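Local coordinates for lipoprotein (Burkholderia cenocepacia, PDB 4QHQ) that binds methionine in the cleft between its two lobes and probably delivers it to an ABC transporter as the substrate-binding lipoprotein, at residues A[56-61]-A[198-203]; A[83-88]-A[166-171]. All blocks are in the same frame, centred on the assembly; numbering follows the deposited sequence.

Contact 1: residues A[56-61]-A[198-203]. With MET (methionine), chain B.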
ATOM      1  N   GLN A  56       4.899   0.619   3.529  1.00  8.45           N
ATOM      2  CA  GLN A  56       4.903   1.242   2.207  1.00  9.01           C
ATOM      3  C   GLN A  56       5.588   0.414   1.144  1.00  8.96           C
ATOM      4  O   GLN A  56       6.323  -0.521   1.438  1.00  8.81           O
ATOM      5  CB  GLN A  56       5.613   2.596   2.291  1.00  8.26           C
ATOM      6  CG  GLN A  56       7.135   2.490   2.350  1.00  9.43           C
ATOM      7  CD  GLN A  56       7.778   3.737   2.913  1.00  9.80           C
ATOM      8  OE1 GLN A  56       7.586   4.838   2.398  1.00 10.86           O
ATOM      9  NE2 GLN A  56       8.553   3.566   3.991  1.00 10.25           N
ATOM     10  N   HIS A  57       5.336   0.768  -0.115  1.00  8.67           N
ATOM     11  CA  HIS A  57       6.095   0.213  -1.235  1.00  8.42           C
ATOM     12  C   HIS A  57       7.187   1.197  -1.689  1.00  9.55           C
ATOM     13  O   HIS A  57       7.243   2.332  -1.214  1.00 10.11           O
ATOM     14  CB  HIS A  57       5.158  -0.217  -2.378  1.00  8.90           C
ATOM     15  CG  HIS A  57       4.131   0.807  -2.758  1.00  9.28           C
ATOM     16  ND1 HIS A  57       4.468   2.054  -3.238  1.00  9.88           N
ATOM     17  CD2 HIS A  57       2.780   0.746  -2.764  1.00 11.35           C
ATOM     18  CE1 HIS A  57       3.359   2.726  -3.514  1.00  9.19           C
ATOM     19  NE2 HIS A  57       2.319   1.946  -3.251  1.00 10.10           N
ATOM     20  N   GLN A  58       8.073   0.747  -2.570  1.00  8.88           N
ATOM     21  CA  GLN A  58       9.170   1.592  -3.024  1.00 10.54           C
ATOM     22  C   GLN A  58       8.736   2.866  -3.766  1.00 11.07           C
ATOM     23  O   GLN A  58       9.321   3.930  -3.543  1.00 11.79           O
ATOM     24  CB  GLN A  58      10.206   0.798  -3.830  1.00 11.49           C
ATOM     25  CG  GLN A  58      11.493   1.584  -4.085  1.00 13.44           C
ATOM     26  CD  GLN A  58      12.348   1.755  -2.849  1.00 17.26           C
ATOM     27  OE1 GLN A  58      12.682   0.784  -2.174  1.00 19.93           O
ATOM     28  NE2 GLN A  58      12.707   2.999  -2.547  1.00 17.40           N
ATOM     29  N   PRO A  59       7.711   2.785  -4.635  1.00 10.32           N
ATOM     30  CA  PRO A  59       7.268   4.031  -5.276  1.00 11.38           C
ATOM     31  C   PRO A  59       6.803   5.063  -4.243  1.00  9.51           C
ATOM     32  O   PRO A  59       7.088   6.254  -4.403  1.00 12.45           O
ATOM     33  CB  PRO A  59       6.129   3.561  -6.189  1.00 12.93           C
ATOM     34  CG  PRO A  59       6.580   2.187  -6.591  1.00 12.72           C
ATOM     35  CD  PRO A  59       7.129   1.605  -5.301  1.00 11.16           C
ATOM     36  N   TYR A  60       6.145   4.622  -3.182  1.00  9.20           N
ATOM     37  CA  TYR A  60       5.739   5.559  -2.137  1.00  9.12           C
ATOM     38  C   TYR A  60       6.961   6.174  -1.425  1.00  9.55           C
ATOM     39  O   TYR A  60       7.020   7.389  -1.224  1.00 12.36           O
ATOM     40  CB  TYR A  60       4.813   4.883  -1.120  1.00  8.84           C
ATOM     41  CG  TYR A  60       4.205   5.850  -0.138  1.00  8.03           C
ATOM     42  CD1 TYR A  60       4.832   6.148   1.071  1.00  9.56           C
ATOM     43  CD2 TYR A  60       2.994   6.450  -0.406  1.00  8.52           C
ATOM     44  CE1 TYR A  60       4.256   7.039   1.970  1.00 10.39           C
ATOM     45  CE2 TYR A  60       2.412   7.349   0.481  1.00  8.88           C
ATOM     46  CZ  TYR A  60       3.055   7.638   1.675  1.00  9.55           C
ATOM     47  OH  TYR A  60       2.474   8.527   2.542  1.00 14.71           O
ATOM     48  N   LEU A  61       7.927   5.341  -1.049  1.00  8.70           N
ATOM     49  CA  LEU A  61       9.139   5.829  -0.394  1.00  9.37           C
ATOM     50  C   LEU A  61       9.871   6.808  -1.307  1.00 11.33           C
ATOM     51  O   LEU A  61      10.350   7.852  -0.863  1.00 12.92           O
ATOM     52  CB  LEU A  61      10.042   4.655  -0.034  1.00 10.97           C
ATOM     53  CG  LEU A  61      11.364   4.986   0.653  1.00 12.17           C
ATOM     54  CD1 LEU A  61      11.108   5.869   1.856  1.00 13.10           C
ATOM     55  CD2 LEU A  61      12.036   3.688   1.060  1.00 17.13           C
ATOM     56  N   ALA A 198       5.630  -4.132  -4.194  1.00  9.69           N
ATOM     57  CA  ALA A 198       5.959  -4.892  -2.989  1.00 10.89           C
ATOM     58  C   ALA A 198       6.223  -3.939  -1.843  1.00  8.62           C
ATOM     59  O   ALA A 198       6.894  -2.923  -2.006  1.00  8.96           O
ATOM     60  CB  ALA A 198       7.177  -5.789  -3.204  1.00 11.67           C
ATOM     61  N   ASN A 199       5.715  -4.293  -0.677  1.00  9.71           N
ATOM     62  CA  ASN A 199       5.929  -3.475   0.500  1.00  8.58           C
ATOM     63  C   ASN A 199       7.289  -3.811   1.125  1.00  8.47           C
ATOM     64  O   ASN A 199       7.913  -4.815   0.768  1.00 10.42           O
ATOM     65  CB  ASN A 199       4.793  -3.680   1.508  1.00  9.77           C
ATOM     66  CG  ASN A 199       3.518  -2.959   1.125  1.00  8.78           C
ATOM     67  OD1 ASN A 199       2.777  -2.535   1.998  1.00 12.07           O
ATOM     68  ND2 ASN A 199       3.239  -2.831  -0.179  1.00 12.49           N
ATOM     69  N   LEU A 200       7.737  -2.986   2.067  1.00  8.02           N
ATOM     70  CA  LEU A 200       9.108  -3.103   2.544  1.00  7.97           C
ATOM     71  C   LEU A 200       9.251  -2.608   3.980  1.00  9.33           C
ATOM     72  O   LEU A 200       8.414  -1.873   4.518  1.00 10.08           O
ATOM     73  CB  LEU A 200      10.039  -2.331   1.595  1.00 10.73           C
ATOM     74  CG  LEU A 200       9.771  -0.833   1.384  1.00 10.88           C
ATOM     75  CD1 LEU A 200      10.409   0.052   2.447  1.00 12.58           C
ATOM     76  CD2 LEU A 200      10.225  -0.348   0.038  1.00 12.68           C
ATOM     77  N   ILE A 201      10.338  -3.031   4.607  1.00  9.47           N
ATOM     78  CA  ILE A 201      10.756  -2.457   5.881  1.00 11.11           C
ATOM     79  C   ILE A 201      11.773  -1.357   5.600  1.00 11.76           C
ATOM     80  O   ILE A 201      12.740  -1.579   4.883  1.00 12.10           O
ATOM     81  CB  ILE A 201      11.381  -3.514   6.807  1.00 11.36           C
ATOM     82  CG1 ILE A 201      10.324  -4.551   7.188  1.00 13.08           C
ATOM     83  CG2 ILE A 201      11.975  -2.853   8.064  1.00 12.48           C
ATOM     84  CD1 ILE A 201      10.891  -5.768   7.895  1.00 13.31           C
ATOM     85  N   ALA A 202      11.529  -0.164   6.142  1.00 10.70           N
ATOM     86  CA  ALA A 202      12.425   0.972   5.941  1.00 10.97           C
ATOM     87  C   ALA A 202      13.159   1.306   7.227  1.00 11.26           C
ATOM     88  O   ALA A 202      12.599   1.197   8.323  1.00 11.56           O
ATOM     89  CB  ALA A 202      11.653   2.194   5.459  1.00 12.27           C
ATOM     90  N   VAL A 203      14.414   1.722   7.079  1.00 11.81           N
ATOM     91  CA  VAL A 203      15.222   2.192   8.200  1.00 11.76           C
ATOM     92  C   VAL A 203      16.001   3.431   7.781  1.00 12.39           C
ATOM     93  O   VAL A 203      16.101   3.743   6.593  1.00 14.52           O
ATOM     94  CB  VAL A 203      16.228   1.124   8.681  1.00 13.14           C
ATOM     95  CG1 VAL A 203      15.496  -0.117   9.166  1.00 13.15           C
ATOM     96  CG2 VAL A 203      17.242   0.787   7.586  1.00 15.92           C
TER
HETATM   97  N   MET B 301       0.134  -1.589   1.937  1.00  8.79           N
HETATM   98  CA  MET B 301      -0.116  -0.569   0.917  1.00 10.21           C
HETATM   99  C   MET B 301      -0.217  -1.193  -0.457  1.00  9.31           C
HETATM  100  O   MET B 301       0.559  -2.092  -0.761  1.00 11.74           O
HETATM  101  CB  MET B 301       1.008   0.473   0.954  1.00  8.69           C
HETATM  102  CG  MET B 301       0.827   1.627  -0.050  1.00 10.33           C
HETATM  103  SD  MET B 301       2.206   2.792  -0.009  1.00  8.99           S
HETATM  104  CE  MET B 301       2.007   3.528   1.616  1.00  9.85           C
HETATM  105  OXT MET B 301      -1.087  -0.828  -1.267  1.00  9.38           O
HETATM  106  O   HOH W   1       7.742   0.777   5.203  1.00  9.99           O
HETATM  107  O   HOH W   2       8.145  -1.789  -3.998  1.00 11.77           O
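L200 lies against Q56 where strand 199-204 meets the end of strand 52-57, and the leucine methyls make the packed part of the contact, against the aliphatic stem of Q56 and the start of the helix. CG of L200 stands between its backbone N and carbonyl carbon (chi1 58°), a torsion that brings CD1 to 4.1 Å from Q56 CG and CD2 up to the first turn of helix 58-68, where it touches OE1 of Q58, whose NE2 is bonded to D62. L61 adds CD2 from the helix against the same CD1, and the CB of A202 meets NE2 of Q56, whose OE1 accepts from N42 ND2. The backbones are joined more slackly: the bond from L200 N to Q56 O, 2.9 Å long, is bent to 128° at the hydrogen and weak. Two waters bridge the segments as well. One accepts from Q56 NE2 and donates to L200 O; another accepts from Q58 N and donates to A198 O, where Q58 and A198 are partly exposed.

Toward the ligand the two segments hold opposite ends of the bound methionine. N199 OD1 accepts from the ligand N at 2.8 Å and its ND2 donates to the ligand O at 2.8 Å. The thioether lies over one face of the H57 ring, with SD 3.3 Å above the plane and displaced toward the rim, while its methyl CE sits over a face of Y60. H57 occupies the helix N-cap and accepts from Y60 N through ND1 (3.1 Å), and its NE2 is bonded to N110; both ring nitrogens are thus engaged and the ring's rotation is fixed. R113 NH1 also hydrogen-bonds the ligand. Within this contact recognition is divided: N199 meets the amino and carboxylate groups by polar bonds, two rings the sulfur and methyl by surface contact.

Contact 2: residues A[83-88]-A[166-171]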
ATOM      1  N   ILE A  83      -3.772  -4.031  -5.781  1.00  9.55           N
ATOM      2  CA  ILE A  83      -4.814  -3.081  -5.449  1.00  8.95           C
ATOM      3  C   ILE A  83      -6.074  -3.408  -6.245  1.00 10.40           C
ATOM      4  O   ILE A  83      -6.016  -3.825  -7.411  1.00 11.87           O
ATOM      5  CB  ILE A  83      -4.331  -1.630  -5.661  1.00 10.37           C
ATOM      6  CG1 ILE A  83      -5.246  -0.633  -4.942  1.00 11.70           C
ATOM      7  CG2 ILE A  83      -4.127  -1.293  -7.113  1.00 11.88           C
ATOM      8  CD1 ILE A  83      -4.602   0.742  -4.744  1.00 12.83           C
ATOM      9  N   GLY A  84      -7.212  -3.239  -5.593  1.00  9.33           N
ATOM     10  CA  GLY A  84      -8.475  -3.569  -6.225  1.00 12.13           C
ATOM     11  C   GLY A  84      -9.383  -2.386  -6.455  1.00 10.56           C
ATOM     12  O   GLY A  84      -9.205  -1.302  -5.858  1.00  9.46           O
ATOM     13  N   VAL A  85     -10.362  -2.610  -7.325  1.00 12.31           N
ATOM     14  CA  VAL A  85     -11.464  -1.689  -7.548  1.00 10.84           C
ATOM     15  C   VAL A  85     -12.685  -2.299  -6.874  1.00 11.59           C
ATOM     16  O   VAL A  85     -12.986  -3.493  -7.068  1.00 12.15           O
ATOM     17  CB  VAL A  85     -11.759  -1.538  -9.046  1.00 12.77           C
ATOM     18  CG1 VAL A  85     -12.883  -0.547  -9.267  1.00 15.92           C
ATOM     19  CG2 VAL A  85     -10.521  -1.088  -9.801  1.00 16.60           C
ATOM     20  N   TYR A  86     -13.404  -1.469  -6.115  1.00 12.41           N
ATOM     21  CA  TYR A  86     -14.541  -1.911  -5.319  1.00 12.16           C
ATOM     22  C   TYR A  86     -15.759  -1.090  -5.671  1.00 12.40           C
ATOM     23  O   TYR A  86     -15.645   0.057  -6.085  1.00 12.54           O
ATOM     24  CB  TYR A  86     -14.256  -1.784  -3.816  1.00 13.24           C
ATOM     25  CG  TYR A  86     -13.067  -2.597  -3.407  1.00 12.93           C
ATOM     26  CD1 TYR A  86     -11.792  -2.077  -3.504  1.00 11.65           C
ATOM     27  CD2 TYR A  86     -13.219  -3.914  -2.993  1.00 13.56           C
ATOM     28  CE1 TYR A  86     -10.682  -2.835  -3.171  1.00 12.57           C
ATOM     29  CE2 TYR A  86     -12.135  -4.679  -2.665  1.00 13.66           C
ATOM     30  CZ  TYR A  86     -10.867  -4.132  -2.741  1.00 12.35           C
ATOM     31  OH  TYR A  86      -9.784  -4.907  -2.411  1.00 12.57           O
ATOM     32  N   SER A  87     -16.927  -1.702  -5.525  1.00 15.23           N
ATOM     33  CA  SER A  87     -18.177  -1.022  -5.808  1.00 13.44           C
ATOM     34  C   SER A  87     -19.301  -1.656  -5.025  1.00 15.78           C
ATOM     35  O   SER A  87     -19.378  -2.876  -4.893  1.00 19.24           O
ATOM     36  CB  SER A  87     -18.487  -1.068  -7.298  1.00 13.06           C
ATOM     37  OG  SER A  87     -19.718  -0.410  -7.566  1.00 14.62           O
ATOM     38  N   LYS A  88     -20.187  -0.811  -4.516  1.00 15.27           N
ATOM     39  CA  LYS A  88     -21.400  -1.275  -3.867  1.00 15.69           C
ATOM     40  C   LYS A  88     -22.552  -1.251  -4.844  1.00 17.28           C
ATOM     41  O   LYS A  88     -23.668  -1.599  -4.476  1.00 21.64           O
ATOM     42  CB  LYS A  88     -21.760  -0.361  -2.693  1.00 23.47           C
ATOM     43  CG  LYS A  88     -20.774  -0.389  -1.547  1.00 26.83           C
ATOM     44  CD  LYS A  88     -20.719  -1.758  -0.905  1.00 33.94           C
ATOM     45  CE  LYS A  88     -19.664  -1.805   0.190  1.00 35.52           C
ATOM     46  NZ  LYS A  88     -19.378  -3.200   0.632  1.00 37.93           N
ATOM     47  N   VAL A 166     -20.095   6.740  -4.301  1.00 18.76           N
ATOM     48  CA  VAL A 166     -19.420   6.706  -5.597  1.00 15.65           C
ATOM     49  C   VAL A 166     -19.808   5.430  -6.320  1.00 18.95           C
ATOM     50  O   VAL A 166     -20.366   4.506  -5.724  1.00 17.88           O
ATOM     51  CB  VAL A 166     -17.874   6.755  -5.475  1.00 15.05           C
ATOM     52  CG1 VAL A 166     -17.417   8.047  -4.808  1.00 16.28           C
ATOM     53  CG2 VAL A 166     -17.359   5.549  -4.712  1.00 15.44           C
ATOM     54  N   ASP A 167     -19.516   5.377  -7.611  1.00 14.65           N
ATOM     55  CA  ASP A 167     -19.845   4.181  -8.376  1.00 15.14           C
ATOM     56  C   ASP A 167     -18.767   3.103  -8.299  1.00 13.88           C
ATOM     57  O   ASP A 167     -19.068   1.916  -8.424  1.00 14.72           O
ATOM     58  CB  ASP A 167     -20.200   4.561  -9.807  1.00 16.97           C
ATOM     59  CG  ASP A 167     -21.387   5.481  -9.850  1.00 17.51           C
ATOM     60  OD1 ASP A 167     -22.396   5.134  -9.203  1.00 22.98           O
ATOM     61  OD2 ASP A 167     -21.301   6.558 -10.475  1.00 24.56           O
ATOM     62  N   ALA A 168     -17.524   3.514  -8.061  1.00 12.93           N
ATOM     63  CA  ALA A 168     -16.446   2.578  -7.788  1.00 12.03           C
ATOM     64  C   ALA A 168     -15.294   3.342  -7.153  1.00 13.14           C
ATOM     65  O   ALA A 168     -15.188   4.557  -7.296  1.00 12.69           O
ATOM     66  CB  ALA A 168     -15.987   1.872  -9.061  1.00 16.99           C
ATOM     67  N   ALA A 169     -14.429   2.623  -6.452  1.00 11.13           N
ATOM     68  CA  ALA A 169     -13.235   3.231  -5.877  1.00 10.95           C
ATOM     69  C   ALA A 169     -12.072   2.270  -5.966  1.00 11.46           C
ATOM     70  O   ALA A 169     -12.251   1.066  -5.830  1.00 12.53           O
ATOM     71  CB  ALA A 169     -13.466   3.617  -4.426  1.00 13.40           C
ATOM     72  N   VAL A 170     -10.886   2.813  -6.201  1.00 10.76           N
ATOM     73  CA  VAL A 170      -9.665   2.013  -6.159  1.00  9.43           C
ATOM     74  C   VAL A 170      -9.087   2.188  -4.756  1.00 11.08           C
ATOM     75  O   VAL A 170      -8.791   3.316  -4.340  1.00 11.94           O
ATOM     76  CB  VAL A 170      -8.652   2.467  -7.213  1.00 10.58           C
ATOM     77  CG1 VAL A 170      -7.392   1.592  -7.126  1.00 12.49           C
ATOM     78  CG2 VAL A 170      -9.263   2.408  -8.608  1.00 15.58           C
ATOM     79  N   ILE A 171      -8.964   1.087  -4.017  1.00  8.31           N
ATOM     80  CA  ILE A 171      -8.649   1.155  -2.586  1.00  8.19           C
ATOM     81  C   ILE A 171      -7.489   0.244  -2.232  1.00  7.94           C
ATOM     82  O   ILE A 171      -7.497  -0.940  -2.572  1.00  8.20           O
ATOM     83  CB  ILE A 171      -9.864   0.747  -1.716  1.00  9.63           C
ATOM     84  CG1 ILE A 171     -11.112   1.549  -2.106  1.00 10.88           C
ATOM     85  CG2 ILE A 171      -9.572   0.926  -0.221  1.00 11.07           C
ATOM     86  CD1 ILE A 171     -12.332   1.217  -1.253  1.00 13.27           C
TER
HETATM   87  O   HOH W   3      -7.417  -3.619  -2.626  1.00 10.64           O
HETATM   88  O   HOH W   4     -19.596   2.026  -4.727  1.00 17.46           O
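The phenol ring of Y86 lies alongside I171, and its CD1 and CE1 approach I171 CB, at 3.9 Å from CD1, with the two side chains crossing at about a right angle. Near the plane of the ring, at its edge, are the carbonyl oxygens of A169 and I171, together with a water that bonds to the hydroxyl. That water also accepts from G84 N and donates to I171 O, tying the phenol to both backbones.

Between the strands, three bonds follow antiparallel pairing: I171 N to G84 O, Y86 N to A169 O (2.8 Å) and A169 N to Y86 O (2.9 Å). All are fairly straight, the second reaching 163° at the hydrogen. V85 and V170, the non-hydrogen-bonded pair, meet through their CG2 methyls on the face away from Y86, and V85 CG1 rests on A168 CB. Beyond the paired strands, S87 extends the joint with its side chain: OG, anti to the backbone N (chi1 180°), donates to D167 O at 2.6 Å, and is also bonded to the backbone of K89 and F90.

The strands are neighbours within a mixed sheet, 168-171 next to 101-105 and 84-86 next to 189-190. Helix 108-120 packs on the valine face through A114 and L117, and A176 of helix 173-178 touches Y86 and I171 on the other.

Both contacts are buried, yet each belongs to a different sheet and lobe of this periplasmic-binding-protein fold, with centres about 23 Å apart and methionine lying in the cleft. Contact 1 joins a strand end and a helix start to a second strand, and its irregular backbone pairing gives way to side chains that form part of the ligand pocket. Contact 2 is regular antiparallel pairing inside the other sheet, with well-formed backbone bonds and mostly apolar side chains on both faces; it reaches the ligand's surroundings through the side chain of I83, about 5 Å from the methionine. Helix 108-120 is common ground, touching H57 and Y60 in the first and the I83, V85 and V170 side chains in the second.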